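Local coordinates for protein CRISPR system Cmr subunit Cmr6 (Pyrococcus furiosus, PDB 4W8V) that binds RNA as the Cmr6 subunit that, with Cmr1, caps the crRNA-guided type III-B Cmr complex of CRISPR antiviral defence, at residues A[43-48]-A[149-154]; A[56-60]-A[132-136]; A[161-167]-A[188-194]. All blocks are in the same frame, centred on the assembly; numbering follows the deposited sequence.

Contact 1: residues A[43-48]-A[149-154]; sequences RNYGVP and PIAEEI
Residues 43-48 contain a type I' beta turn from Asn44 to Val47, closed by Val47 N to Asn44 O at 3.1 Å. Tyr45 and Gly46 take positive phi (59° and 92°). Residues 149-154 leave a strand and make a short 3-10 turn at 151-152, with Glu153 N to Ile150 O at 3.0 Å and Ile154 N to Ala151 O at 3.1 Å. Asn44 and Ala151 are nearest, CA to CA 5.1 Å. No direct hydrogen bond crosses. Ala151 CB lies 3.2 Å from Arg43 O and 3.4 Å from Asn44 OD1. Val47 CG1 meets Pro149 CG at 3.8 Å. Tyr45 (m) sets CD2 4.1 Å from Ile154 CD1. Asn44 OD1 and Asn44 ND2 each reach Pro149 O through a water, and a third joins Tyr45 OH to Ala151 O and Ile154 O. This is loop-to-loop packing between the connection of helices 34-43 and 52-68 and the loop that follows strand 143-149, starting from its last residue Pro149. Phe203 of strand 202-209 touches Val47 and Pro149.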
ATOM      1  N   ARG A  43      19.136  10.062  13.275  1.00 64.06           N
ATOM      2  CA  ARG A  43      17.889  10.760  13.541  1.00 67.26           C
ATOM      3  C   ARG A  43      16.824   9.884  14.195  1.00 72.63           C
ATOM      4  O   ARG A  43      16.137  10.314  15.132  1.00 64.16           O
ATOM      5  CB  ARG A  43      17.340  11.327  12.238  1.00 67.80           C
ATOM      6  CG  ARG A  43      18.288  12.284  11.557  1.00 69.65           C
ATOM      7  CD  ARG A  43      18.308  13.625  12.292  1.00 70.41           C
ATOM      8  NE  ARG A  43      17.016  14.292  12.170  1.00 73.39           N
ATOM      9  CZ  ARG A  43      16.343  14.822  13.184  1.00 72.97           C
ATOM     10  NH1 ARG A  43      16.843  14.767  14.408  1.00 70.76           N
ATOM     11  NH2 ARG A  43      15.174  15.405  12.968  1.00 69.23           N
ATOM     12  N   ASN A  44      16.675   8.656  13.698  1.00 61.43           N
ATOM     13  CA  ASN A  44      15.483   7.879  14.018  1.00 57.26           C
ATOM     14  C   ASN A  44      15.661   6.650  14.921  1.00 60.20           C
ATOM     15  O   ASN A  44      14.787   5.801  14.967  1.00 69.95           O
ATOM     16  CB  ASN A  44      14.825   7.434  12.718  1.00 65.07           C
ATOM     17  CG  ASN A  44      14.384   8.597  11.865  1.00 59.33           C
ATOM     18  OD1 ASN A  44      14.054   9.670  12.375  1.00 62.98           O
ATOM     19  ND2 ASN A  44      14.367   8.388  10.543  1.00 63.27           N
ATOM     20  N   TYR A  45      16.768   6.565  15.639  1.00 59.47           N
ATOM     21  CA  TYR A  45      17.029   5.472  16.579  1.00 67.62           C
ATOM     22  C   TYR A  45      17.008   4.097  15.911  1.00 63.64           C
ATOM     23  O   TYR A  45      16.656   3.102  16.534  1.00 64.71           O
ATOM     24  CB  TYR A  45      16.030   5.488  17.752  1.00 68.06           C
ATOM     25  CG  TYR A  45      15.824   6.845  18.399  1.00 61.00           C
ATOM     26  CD1 TYR A  45      16.550   7.224  19.520  1.00 66.31           C
ATOM     27  CD2 TYR A  45      14.886   7.734  17.895  1.00 66.71           C
ATOM     28  CE1 TYR A  45      16.350   8.466  20.120  1.00 73.36           C
ATOM     29  CE2 TYR A  45      14.683   8.978  18.477  1.00 70.62           C
ATOM     30  CZ  TYR A  45      15.414   9.338  19.589  1.00 76.35           C
ATOM     31  OH  TYR A  45      15.205  10.576  20.153  1.00 83.57           O
ATOM     32  N   GLY A  46      17.386   4.043  14.643  1.00 72.18           N
ATOM     33  CA  GLY A  46      17.468   2.775  13.930  1.00 60.40           C
ATOM     34  C   GLY A  46      16.202   2.387  13.194  1.00 60.87           C
ATOM     35  O   GLY A  46      16.176   1.382  12.472  1.00 64.77           O
ATOM     36  N   VAL A  47      15.154   3.182  13.357  1.00 62.06           N
ATOM     37  CA  VAL A  47      13.864   2.879  12.739  1.00 61.98           C
ATOM     38  C   VAL A  47      13.876   3.155  11.228  1.00 62.93           C
ATOM     39  O   VAL A  47      14.117   4.287  10.807  1.00 69.78           O
ATOM     40  CB  VAL A  47      12.755   3.702  13.430  1.00 55.33           C
ATOM     41  CG1 VAL A  47      11.384   3.450  12.814  1.00 50.23           C
ATOM     42  CG2 VAL A  47      12.735   3.366  14.906  1.00 56.65           C
ATOM     43  N   PRO A  48      13.628   2.121  10.399  1.00 56.43           N
ATOM     44  CA  PRO A  48      13.676   2.387   8.960  1.00 55.19           C
ATOM     45  C   PRO A  48      12.400   3.046   8.447  1.00 50.51           C
ATOM     46  O   PRO A  48      11.422   3.162   9.170  1.00 59.53           O
ATOM     47  CB  PRO A  48      13.861   0.990   8.368  1.00 58.44           C
ATOM     48  CG  PRO A  48      13.185   0.102   9.350  1.00 54.55           C
ATOM     49  CD  PRO A  48      13.488   0.676  10.677  1.00 58.13           C
ATOM     50  N   PRO A 149       9.800   8.087   9.703  1.00 52.00           N
ATOM     51  CA  PRO A 149       9.747   8.227  11.152  1.00 54.63           C
ATOM     52  C   PRO A 149       9.872   9.691  11.559  1.00 65.54           C
ATOM     53  O   PRO A 149      10.719  10.398  11.028  1.00 66.82           O
ATOM     54  CB  PRO A 149      10.960   7.421  11.635  1.00 58.59           C
ATOM     55  CG  PRO A 149      11.230   6.475  10.565  1.00 59.52           C
ATOM     56  CD  PRO A 149      10.887   7.185   9.294  1.00 61.18           C
ATOM     57  N   ILE A 150       8.999  10.138  12.452  1.00 63.65           N
ATOM     58  CA  ILE A 150       9.054  11.492  12.984  1.00 70.22           C
ATOM     59  C   ILE A 150       9.870  11.476  14.271  1.00 66.14           C
ATOM     60  O   ILE A 150       9.349  11.185  15.352  1.00 65.71           O
ATOM     61  CB  ILE A 150       7.653  12.056  13.233  1.00 59.53           C
ATOM     62  CG1 ILE A 150       6.827  11.897  11.948  1.00 54.60           C
ATOM     63  CG2 ILE A 150       7.763  13.522  13.698  1.00 63.45           C
ATOM     64  CD1 ILE A 150       5.354  12.215  12.066  1.00 57.19           C
ATOM     65  N   ALA A 151      11.157  11.763  14.125  1.00 62.10           N
ATOM     66  CA  ALA A 151      12.124  11.562  15.186  1.00 66.20           C
ATOM     67  C   ALA A 151      11.712  12.249  16.489  1.00 71.96           C
ATOM     68  O   ALA A 151      11.707  11.616  17.538  1.00 75.27           O
ATOM     69  CB  ALA A 151      13.484  12.054  14.734  1.00 68.72           C
ATOM     70  N   GLU A 152      11.348  13.529  16.416  1.00 76.95           N
ATOM     71  CA  GLU A 152      11.014  14.297  17.617  1.00 77.07           C
ATOM     72  C   GLU A 152       9.842  13.722  18.404  1.00 81.80           C
ATOM     73  O   GLU A 152       9.780  13.869  19.624  1.00 86.23           O
ATOM     74  CB  GLU A 152      10.713  15.760  17.270  1.00 73.99           C
ATOM     75  CG  GLU A 152       9.618  15.989  16.249  1.00 75.43           C
ATOM     76  CD  GLU A 152      10.131  15.927  14.815  1.00 86.84           C
ATOM     77  OE1 GLU A 152      11.210  15.334  14.586  1.00 84.09           O
ATOM     78  OE2 GLU A 152       9.459  16.476  13.913  1.00 86.95           O
ATOM     79  N   GLU A 153       8.919  13.051  17.725  1.00 76.41           N
ATOM     80  CA  GLU A 153       7.739  12.544  18.416  1.00 68.03           C
ATOM     81  C   GLU A 153       7.907  11.120  18.899  1.00 65.98           C
ATOM     82  O   GLU A 153       6.948  10.468  19.269  1.00 69.85           O
ATOM     83  CB  GLU A 153       6.522  12.653  17.525  1.00 72.65           C
ATOM     84  CG  GLU A 153       6.292  14.062  17.068  1.00 80.30           C
ATOM     85  CD  GLU A 153       4.927  14.244  16.500  1.00 81.23           C
ATOM     86  OE1 GLU A 153       4.038  13.451  16.879  1.00 81.16           O
ATOM     87  OE2 GLU A 153       4.747  15.163  15.673  1.00 81.88           O
ATOM     88  N   ILE A 154       9.140  10.651  18.927  1.00 69.23           N
ATOM     89  CA  ILE A 154       9.416   9.338  19.455  1.00 75.20           C
ATOM     90  C   ILE A 154       9.769   9.511  20.917  1.00 95.62           C
ATOM     91  O   ILE A 154      10.815  10.065  21.254  1.00 90.21           O
ATOM     92  CB  ILE A 154      10.541   8.638  18.666  1.00 73.13           C
ATOM     93  CG1 ILE A 154      10.075   8.409  17.221  1.00 71.00           C
ATOM     94  CG2 ILE A 154      10.932   7.341  19.343  1.00 77.98           C
ATOM     95  CD1 ILE A 154      11.116   7.797  16.287  1.00 72.69           C
TER
HETATM   96  O   HOH W   1      13.461  12.069  11.411  1.00 61.01           O
HETATM   97  O   HOH W   2      12.852  10.088   8.922  1.00 63.99           O
HETATM   98  O   HOH W   3      12.888  11.762  20.014  1.00 75.27           O

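Contact 2: residues A[56-60]-A[132-136]; sequences KGVTR and IFGTQ
Residues 56-60 are one turn within helix 52-68, with Arg60 N hydrogen-bonded to Lys56 O at 2.8 Å. Residues 132-136 hold the last two residues of helix 122-133 and the loop after it. Arg60 and Phe133 are nearest, CA to CA 7.4 Å. Lys56 stretches out with all four chi angles t. Lys56 NZ donates a hydrogen bond to Phe133 O at 3.1 Å. A water accepts a weak hydrogen bond from Lys56 NZ and donates to Ile132 O, so the lysine meets carbonyls at the helix C-terminus, where backbone acceptors are commonly left open. Gly134, the first residue past the helix, breaks away with positive phi (85°, psi 173°). A side chain there would be jammed against the preceding carbonyl. The contact joins the end of one helix to the flank of another in this RAMP-superfamily part of Cmr6. Thr59 CG2 lies 3.6 Å from Phe133 CZ at the ring edge, while Thr59 OG1 is hydrogen-bonded back to Ile55 O. Leu221, Val222 and Ala225 of helix 212-228 also touch Thr59. Phe133 (chi1 m, chi2 -74°) turns one ring face to Arg60 CA, with Arg60 CG 3.6 Å from Phe133 CD1. Arg60 NH1 is hydrogen-bonded to Tyr64 OH.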
ATOM      1  N   LYS A  56       2.253   2.709  -2.381  1.00 57.00           N
ATOM      2  CA  LYS A  56       1.546   2.635  -3.656  1.00 54.40           C
ATOM      3  C   LYS A  56       1.026   1.230  -3.970  1.00 59.15           C
ATOM      4  O   LYS A  56      -0.105   1.068  -4.406  1.00 66.03           O
ATOM      5  CB  LYS A  56       2.470   3.091  -4.781  1.00 55.11           C
ATOM      6  CG  LYS A  56       1.775   3.289  -6.104  1.00 56.82           C
ATOM      7  CD  LYS A  56       2.746   3.722  -7.179  1.00 60.65           C
ATOM      8  CE  LYS A  56       1.984   4.315  -8.349  1.00 69.48           C
ATOM      9  NZ  LYS A  56       2.835   4.621  -9.527  1.00 76.34           N
ATOM     10  N   GLY A  57       1.868   0.222  -3.764  1.00 55.76           N
ATOM     11  CA  GLY A  57       1.500  -1.160  -4.005  1.00 45.84           C
ATOM     12  C   GLY A  57       0.309  -1.649  -3.208  1.00 55.06           C
ATOM     13  O   GLY A  57      -0.670  -2.145  -3.775  1.00 55.41           O
ATOM     14  N   VAL A  58       0.385  -1.523  -1.888  1.00 53.49           N
ATOM     15  CA  VAL A  58      -0.734  -1.915  -1.042  1.00 59.10           C
ATOM     16  C   VAL A  58      -2.022  -1.129  -1.382  1.00 56.81           C
ATOM     17  O   VAL A  58      -3.116  -1.679  -1.316  1.00 56.25           O
ATOM     18  CB  VAL A  58      -0.386  -1.750   0.451  1.00 62.51           C
ATOM     19  CG1 VAL A  58      -0.189  -0.268   0.814  1.00 67.23           C
ATOM     20  CG2 VAL A  58      -1.460  -2.393   1.330  1.00 62.43           C
ATOM     21  N   THR A  59      -1.892   0.141  -1.774  1.00 51.17           N
ATOM     22  CA  THR A  59      -3.057   0.952  -2.144  1.00 58.27           C
ATOM     23  C   THR A  59      -3.625   0.541  -3.505  1.00 55.10           C
ATOM     24  O   THR A  59      -4.831   0.498  -3.668  1.00 61.53           O
ATOM     25  CB  THR A  59      -2.718   2.468  -2.166  1.00 53.54           C
ATOM     26  OG1 THR A  59      -2.227   2.863  -0.892  1.00 54.14           O
ATOM     27  CG2 THR A  59      -3.945   3.293  -2.465  1.00 58.54           C
ATOM     28  N   ARG A  60      -2.753   0.281  -4.479  1.00 55.38           N
ATOM     29  CA  ARG A  60      -3.115  -0.410  -5.718  1.00 68.24           C
ATOM     30  C   ARG A  60      -3.922  -1.683  -5.434  1.00 59.19           C
ATOM     31  O   ARG A  60      -4.990  -1.909  -5.989  1.00 60.09           O
ATOM     32  CB  ARG A  60      -1.870  -0.853  -6.502  1.00 64.97           C
ATOM     33  CG  ARG A  60      -1.164   0.122  -7.406  1.00 69.93           C
ATOM     34  CD  ARG A  60      -0.151  -0.712  -8.210  1.00 68.05           C
ATOM     35  NE  ARG A  60       0.885   0.063  -8.886  1.00 78.60           N
ATOM     36  CZ  ARG A  60       0.793   0.505 -10.135  1.00 78.17           C
ATOM     37  NH1 ARG A  60      -0.302   0.274 -10.838  1.00 76.32           N
ATOM     38  NH2 ARG A  60       1.786   1.197 -10.673  1.00 95.27           N
ATOM     39  N   ILE A 132      -4.334   8.373 -10.880  1.00 74.23           N
ATOM     40  CA  ILE A 132      -3.643   8.274  -9.599  1.00 62.45           C
ATOM     41  C   ILE A 132      -2.394   7.401  -9.682  1.00 62.71           C
ATOM     42  O   ILE A 132      -1.309   7.822  -9.264  1.00 61.73           O
ATOM     43  CB  ILE A 132      -4.585   7.730  -8.505  1.00 65.31           C
ATOM     44  CG1 ILE A 132      -5.630   8.788  -8.139  1.00 64.67           C
ATOM     45  CG2 ILE A 132      -3.807   7.325  -7.256  1.00 60.33           C
ATOM     46  CD1 ILE A 132      -6.659   8.314  -7.130  1.00 62.20           C
ATOM     47  N   PHE A 133      -2.547   6.205 -10.249  1.00 57.57           N
ATOM     48  CA  PHE A 133      -1.498   5.190 -10.238  1.00 66.30           C
ATOM     49  C   PHE A 133      -0.712   5.118 -11.551  1.00 67.84           C
ATOM     50  O   PHE A 133       0.450   4.704 -11.573  1.00 70.14           O
ATOM     51  CB  PHE A 133      -2.102   3.814  -9.932  1.00 64.86           C
ATOM     52  CG  PHE A 133      -2.753   3.727  -8.583  1.00 69.07           C
ATOM     53  CD1 PHE A 133      -1.981   3.655  -7.432  1.00 72.98           C
ATOM     54  CD2 PHE A 133      -4.135   3.716  -8.459  1.00 68.54           C
ATOM     55  CE1 PHE A 133      -2.573   3.578  -6.183  1.00 69.75           C
ATOM     56  CE2 PHE A 133      -4.726   3.637  -7.206  1.00 63.77           C
ATOM     57  CZ  PHE A 133      -3.941   3.573  -6.073  1.00 70.06           C
ATOM     58  N   GLY A 134      -1.355   5.525 -12.640  1.00 69.91           N
ATOM     59  CA  GLY A 134      -0.763   5.419 -13.957  1.00 63.79           C
ATOM     60  C   GLY A 134      -1.022   4.046 -14.531  1.00 66.45           C
ATOM     61  O   GLY A 134      -1.566   3.180 -13.860  1.00 74.33           O
ATOM     62  N   THR A 135      -0.652   3.859 -15.791  1.00 77.43           N
ATOM     63  CA  THR A 135      -0.734   2.567 -16.455  1.00 67.31           C
ATOM     64  C   THR A 135       0.515   2.345 -17.295  1.00 69.14           C
ATOM     65  O   THR A 135       1.498   3.068 -17.171  1.00 72.37           O
ATOM     66  CB  THR A 135      -1.966   2.455 -17.370  1.00 71.46           C
ATOM     67  OG1 THR A 135      -1.883   3.433 -18.410  1.00 71.35           O
ATOM     68  CG2 THR A 135      -3.250   2.668 -16.586  1.00 71.94           C
ATOM     69  N   GLN A 136       0.472   1.339 -18.156  1.00 76.76           N
ATOM     70  CA  GLN A 136       1.595   1.064 -19.036  1.00 80.20           C
ATOM     71  C   GLN A 136       1.798   2.192 -20.043  1.00 89.48           C
ATOM     72  O   GLN A 136       2.921   2.444 -20.475  1.00 93.67           O
ATOM     73  CB  GLN A 136       1.404  -0.268 -19.768  1.00 76.98           C
ATOM     74  CG  GLN A 136       1.955  -1.480 -19.024  1.00 79.20           C
ATOM     75  CD  GLN A 136       3.427  -1.333 -18.657  1.00 92.53           C
ATOM     76  OE1 GLN A 136       4.187  -0.616 -19.317  1.00111.51           O
ATOM     77  NE2 GLN A 136       3.834  -2.012 -17.592  1.00 96.73           N
TER
HETATM   78  O   HOH W   4       1.311   7.341  -9.366  1.00 77.81           O

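Contact 3: residues A[161-167]-A[188-194]; sequences ELDIMNP and DPIPIFF
Four backbone hydrogen bonds pair strand 161-165 with residues 192-194. Asp163 N to Phe194 O and Phe194 N to Asp163 O are both 2.8 Å. Met165 N to Ile192 O is 3.0 Å, and Ile192 N to Met165 O is 2.8 Å. This is an antiparallel ladder, one edge of a three-stranded sheet in the order 25-28, 192-197, 161-165. Asp163-Phe194 and Met165-Ile192 are hydrogen-bonded pairs. Ile164-Phe193 between them is a non-hydrogen-bonded pair, CA to CA 4.9 Å. The strand axes approach to 4.7 Å, with 150° between their directions. Beyond the ladder two more hydrogen bonds join the loop ends: the side-chain Asn166 ND2 donates to Asp188 O at 2.8 Å, and the backbone Asp188 N to Pro167 O at 2.9 Å. An inverse gamma turn centred on Pro189 bends the chain between these bonds and the strand; its Ile190 N to Asp188 O hydrogen bond (3.0 Å) is weak.

Side chains alternate between the two faces. On the face of Ile164 and Phe193, Leu162 CD1 lies 3.6 Å from Phe193 CD1, and Ile164 CG2 lies 3.8 Å from Pro191 CB. On the face of Asp163, Met165, Ile192 and Phe194, Val26 of strand 25-28 touches both Met165 and Phe194. Further along, Pro167 CD packs 3.6 Å from Ile192 CD1 and 3.7 Å from Ile190 CG2. With Met165 in m, t, m, Met165 SD lies 5.1 Å from the Phe194 ring centroid, a Met-aromatic contact; Met165 CE sits over the ring face in a CH-pi contact, 3.6 Å from the centroid and 11° off the normal.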
ATOM      1  N   GLU A 161      13.832  -5.297  17.098  1.00 68.38           N
ATOM      2  CA  GLU A 161      14.244  -6.691  16.985  1.00 69.77           C
ATOM      3  C   GLU A 161      14.750  -6.982  15.576  1.00 68.99           C
ATOM      4  O   GLU A 161      14.151  -6.551  14.587  1.00 65.25           O
ATOM      5  CB  GLU A 161      13.095  -7.639  17.340  1.00 80.09           C
ATOM      6  CG  GLU A 161      12.623  -7.575  18.786  1.00 97.82           C
ATOM      7  CD  GLU A 161      13.654  -8.089  19.774  1.00115.36           C
ATOM      8  OE1 GLU A 161      14.413  -9.018  19.423  1.00124.00           O
ATOM      9  OE2 GLU A 161      13.712  -7.557  20.907  1.00119.10           O
ATOM     10  N   LEU A 162      15.867  -7.698  15.497  1.00 64.33           N
ATOM     11  CA  LEU A 162      16.457  -8.105  14.226  1.00 66.96           C
ATOM     12  C   LEU A 162      16.261  -9.592  13.947  1.00 68.00           C
ATOM     13  O   LEU A 162      16.718 -10.429  14.721  1.00 65.80           O
ATOM     14  CB  LEU A 162      17.954  -7.796  14.211  1.00 72.95           C
ATOM     15  CG  LEU A 162      18.627  -8.227  12.909  1.00 71.27           C
ATOM     16  CD1 LEU A 162      18.155  -7.345  11.764  1.00 77.30           C
ATOM     17  CD2 LEU A 162      20.136  -8.188  13.052  1.00 73.34           C
ATOM     18  N   ASP A 163      15.597  -9.917  12.837  1.00 61.44           N
ATOM     19  CA  ASP A 163      15.419 -11.312  12.446  1.00 63.13           C
ATOM     20  C   ASP A 163      15.786 -11.542  10.986  1.00 66.72           C
ATOM     21  O   ASP A 163      15.837 -10.617  10.186  1.00 64.01           O
ATOM     22  CB  ASP A 163      13.981 -11.765  12.691  1.00 73.28           C
ATOM     23  CG  ASP A 163      13.689 -11.990  14.156  1.00 88.76           C
ATOM     24  OD1 ASP A 163      13.932 -13.122  14.638  1.00 93.30           O
ATOM     25  OD2 ASP A 163      13.226 -11.039  14.824  1.00 90.53           O
ATOM     26  N   ILE A 164      16.034 -12.791  10.634  1.00 72.65           N
ATOM     27  CA  ILE A 164      16.365 -13.095   9.258  1.00 64.58           C
ATOM     28  C   ILE A 164      15.272 -13.938   8.622  1.00 57.65           C
ATOM     29  O   ILE A 164      14.837 -14.931   9.176  1.00 64.36           O
ATOM     30  CB  ILE A 164      17.732 -13.765   9.193  1.00 63.34           C
ATOM     31  CG1 ILE A 164      18.788 -12.716   9.567  1.00 59.37           C
ATOM     32  CG2 ILE A 164      18.013 -14.297   7.801  1.00 57.10           C
ATOM     33  CD1 ILE A 164      20.045 -13.291  10.093  1.00 65.42           C
ATOM     34  N   MET A 165      14.772 -13.468   7.486  1.00 59.20           N
ATOM     35  CA  MET A 165      13.769 -14.203   6.724  1.00 54.35           C
ATOM     36  C   MET A 165      14.156 -14.212   5.259  1.00 66.44           C
ATOM     37  O   MET A 165      15.008 -13.424   4.823  1.00 63.23           O
ATOM     38  CB  MET A 165      12.374 -13.602   6.898  1.00 60.61           C
ATOM     39  CG  MET A 165      11.815 -13.702   8.326  1.00 67.76           C
ATOM     40  SD  MET A 165      10.104 -13.179   8.511  1.00 64.12           S
ATOM     41  CE  MET A 165      10.201 -11.433   8.120  1.00 54.92           C
ATOM     42  N   ASN A 166      13.538 -15.127   4.514  1.00 65.79           N
ATOM     43  CA  ASN A 166      13.737 -15.252   3.074  1.00 64.05           C
ATOM     44  C   ASN A 166      12.454 -14.921   2.315  1.00 52.94           C
ATOM     45  O   ASN A 166      11.370 -15.064   2.849  1.00 55.10           O
ATOM     46  CB  ASN A 166      14.211 -16.662   2.714  1.00 68.25           C
ATOM     47  CG  ASN A 166      15.604 -16.967   3.240  1.00 69.92           C
ATOM     48  OD1 ASN A 166      15.918 -16.701   4.396  1.00 63.56           O
ATOM     49  ND2 ASN A 166      16.445 -17.540   2.387  1.00 75.79           N
ATOM     50  N   PRO A 167      12.576 -14.459   1.071  1.00 58.10           N
ATOM     51  CA  PRO A 167      11.399 -14.158   0.259  1.00 57.91           C
ATOM     52  C   PRO A 167      10.853 -15.371  -0.494  1.00 58.53           C
ATOM     53  O   PRO A 167      11.603 -16.165  -1.031  1.00 58.80           O
ATOM     54  CB  PRO A 167      11.929 -13.137  -0.737  1.00 55.19           C
ATOM     55  CG  PRO A 167      13.338 -13.566  -0.943  1.00 55.25           C
ATOM     56  CD  PRO A 167      13.818 -14.043   0.399  1.00 62.37           C
ATOM     57  N   ASP A 188      13.253 -18.511  -1.590  1.00 58.36           N
ATOM     58  CA  ASP A 188      14.492 -18.408  -2.328  1.00 56.99           C
ATOM     59  C   ASP A 188      15.640 -18.392  -1.316  1.00 67.98           C
ATOM     60  O   ASP A 188      15.426 -18.022  -0.163  1.00 63.16           O
ATOM     61  CB  ASP A 188      14.469 -17.157  -3.207  1.00 52.01           C
ATOM     62  CG  ASP A 188      13.369 -17.208  -4.244  1.00 62.21           C
ATOM     63  OD1 ASP A 188      13.239 -18.264  -4.926  1.00 57.96           O
ATOM     64  OD2 ASP A 188      12.611 -16.219  -4.367  1.00 61.39           O
ATOM     65  N   PRO A 189      16.840 -18.837  -1.728  1.00 72.60           N
ATOM     66  CA  PRO A 189      18.018 -18.924  -0.858  1.00 75.72           C
ATOM     67  C   PRO A 189      18.741 -17.586  -0.677  1.00 69.43           C
ATOM     68  O   PRO A 189      19.932 -17.454  -0.940  1.00 65.32           O
ATOM     69  CB  PRO A 189      18.912 -19.919  -1.604  1.00 74.08           C
ATOM     70  CG  PRO A 189      18.614 -19.644  -3.016  1.00 66.15           C
ATOM     71  CD  PRO A 189      17.123 -19.405  -3.056  1.00 72.54           C
ATOM     72  N   ILE A 190      18.009 -16.581  -0.242  1.00 67.14           N
ATOM     73  CA  ILE A 190      18.634 -15.300   0.017  1.00 67.02           C
ATOM     74  C   ILE A 190      18.125 -14.785   1.357  1.00 65.19           C
ATOM     75  O   ILE A 190      16.945 -14.468   1.504  1.00 57.32           O
ATOM     76  CB  ILE A 190      18.376 -14.321  -1.149  1.00 74.80           C
ATOM     77  CG1 ILE A 190      18.744 -12.894  -0.771  1.00 82.81           C
ATOM     78  CG2 ILE A 190      16.946 -14.396  -1.618  1.00 81.39           C
ATOM     79  CD1 ILE A 190      18.539 -11.938  -1.915  1.00 89.99           C
ATOM     80  N   PRO A 191      19.010 -14.781   2.367  1.00 67.51           N
ATOM     81  CA  PRO A 191      18.679 -14.304   3.713  1.00 73.31           C
ATOM     82  C   PRO A 191      18.594 -12.784   3.771  1.00 58.92           C
ATOM     83  O   PRO A 191      19.442 -12.093   3.245  1.00 60.19           O
ATOM     84  CB  PRO A 191      19.840 -14.823   4.559  1.00 65.43           C
ATOM     85  CG  PRO A 191      20.970 -14.873   3.619  1.00 69.43           C
ATOM     86  CD  PRO A 191      20.371 -15.342   2.317  1.00 64.27           C
ATOM     87  N   ILE A 192      17.560 -12.273   4.416  1.00 60.66           N
ATOM     88  CA  ILE A 192      17.303 -10.839   4.428  1.00 56.97           C
ATOM     89  C   ILE A 192      17.096 -10.380   5.865  1.00 61.05           C
ATOM     90  O   ILE A 192      16.358 -11.026   6.612  1.00 59.65           O
ATOM     91  CB  ILE A 192      16.049 -10.488   3.567  1.00 65.46           C
ATOM     92  CG1 ILE A 192      16.261 -10.867   2.101  1.00 61.16           C
ATOM     93  CG2 ILE A 192      15.713  -9.043   3.656  1.00 59.05           C
ATOM     94  CD1 ILE A 192      14.975 -10.754   1.264  1.00 57.20           C
ATOM     95  N   PHE A 193      17.771  -9.288   6.254  1.00 58.36           N
ATOM     96  CA  PHE A 193      17.564  -8.685   7.565  1.00 63.78           C
ATOM     97  C   PHE A 193      16.226  -7.993   7.662  1.00 54.89           C
ATOM     98  O   PHE A 193      15.842  -7.251   6.779  1.00 60.31           O
ATOM     99  CB  PHE A 193      18.652  -7.666   7.895  1.00 67.63           C
ATOM    100  CG  PHE A 193      20.001  -8.268   8.146  1.00 60.78           C
ATOM    101  CD1 PHE A 193      20.268  -8.926   9.330  1.00 59.38           C
ATOM    102  CD2 PHE A 193      21.009  -8.136   7.212  1.00 62.20           C
ATOM    103  CE1 PHE A 193      21.520  -9.453   9.572  1.00 69.28           C
ATOM    104  CE2 PHE A 193      22.251  -8.660   7.443  1.00 68.13           C
ATOM    105  CZ  PHE A 193      22.513  -9.317   8.626  1.00 69.89           C
ATOM    106  N   PHE A 194      15.524  -8.249   8.757  1.00 52.00           N
ATOM    107  CA  PHE A 194      14.260  -7.585   9.056  1.00 47.39           C
ATOM    108  C   PHE A 194      14.308  -6.968  10.447  1.00 61.61           C
ATOM    109  O   PHE A 194      14.668  -7.645  11.410  1.00 59.94           O
ATOM    110  CB  PHE A 194      13.084  -8.564   8.978  1.00 50.56           C
ATOM    111  CG  PHE A 194      12.583  -8.800   7.582  1.00 57.79           C
ATOM    112  CD1 PHE A 194      11.530  -8.061   7.077  1.00 51.01           C
ATOM    113  CD2 PHE A 194      13.183  -9.753   6.768  1.00 62.21           C
ATOM    114  CE1 PHE A 194      11.072  -8.276   5.790  1.00 54.06           C
ATOM    115  CE2 PHE A 194      12.728  -9.979   5.470  1.00 61.44           C
ATOM    116  CZ  PHE A 194      11.667  -9.239   4.985  1.00 58.20           C
TER

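How the contacts relate
All three contacts lie in the C-terminal, RAMP-superfamily part of Cmr6 that makes up this chain. None touches another. Contact 2 falls, in sequence, between the two segments of contact 1. Contact 3 follows both. Contacts 1 and 3 come closest, with nearest atoms about 7 Å apart and centres 23 Å apart. Pro48 of contact 1 touches Leu195 and Val197, which lie on the strand that contributes 192-194 to contact 3. Contact 2 is the buried one, its centre 9 Å from that of the chain. The other two centres are 21 Å out. Strand 143-149 gives a second connection: it ends at Pro149 of contact 1, and its Phe144 touches Lys56 and Ile132 of contact 2.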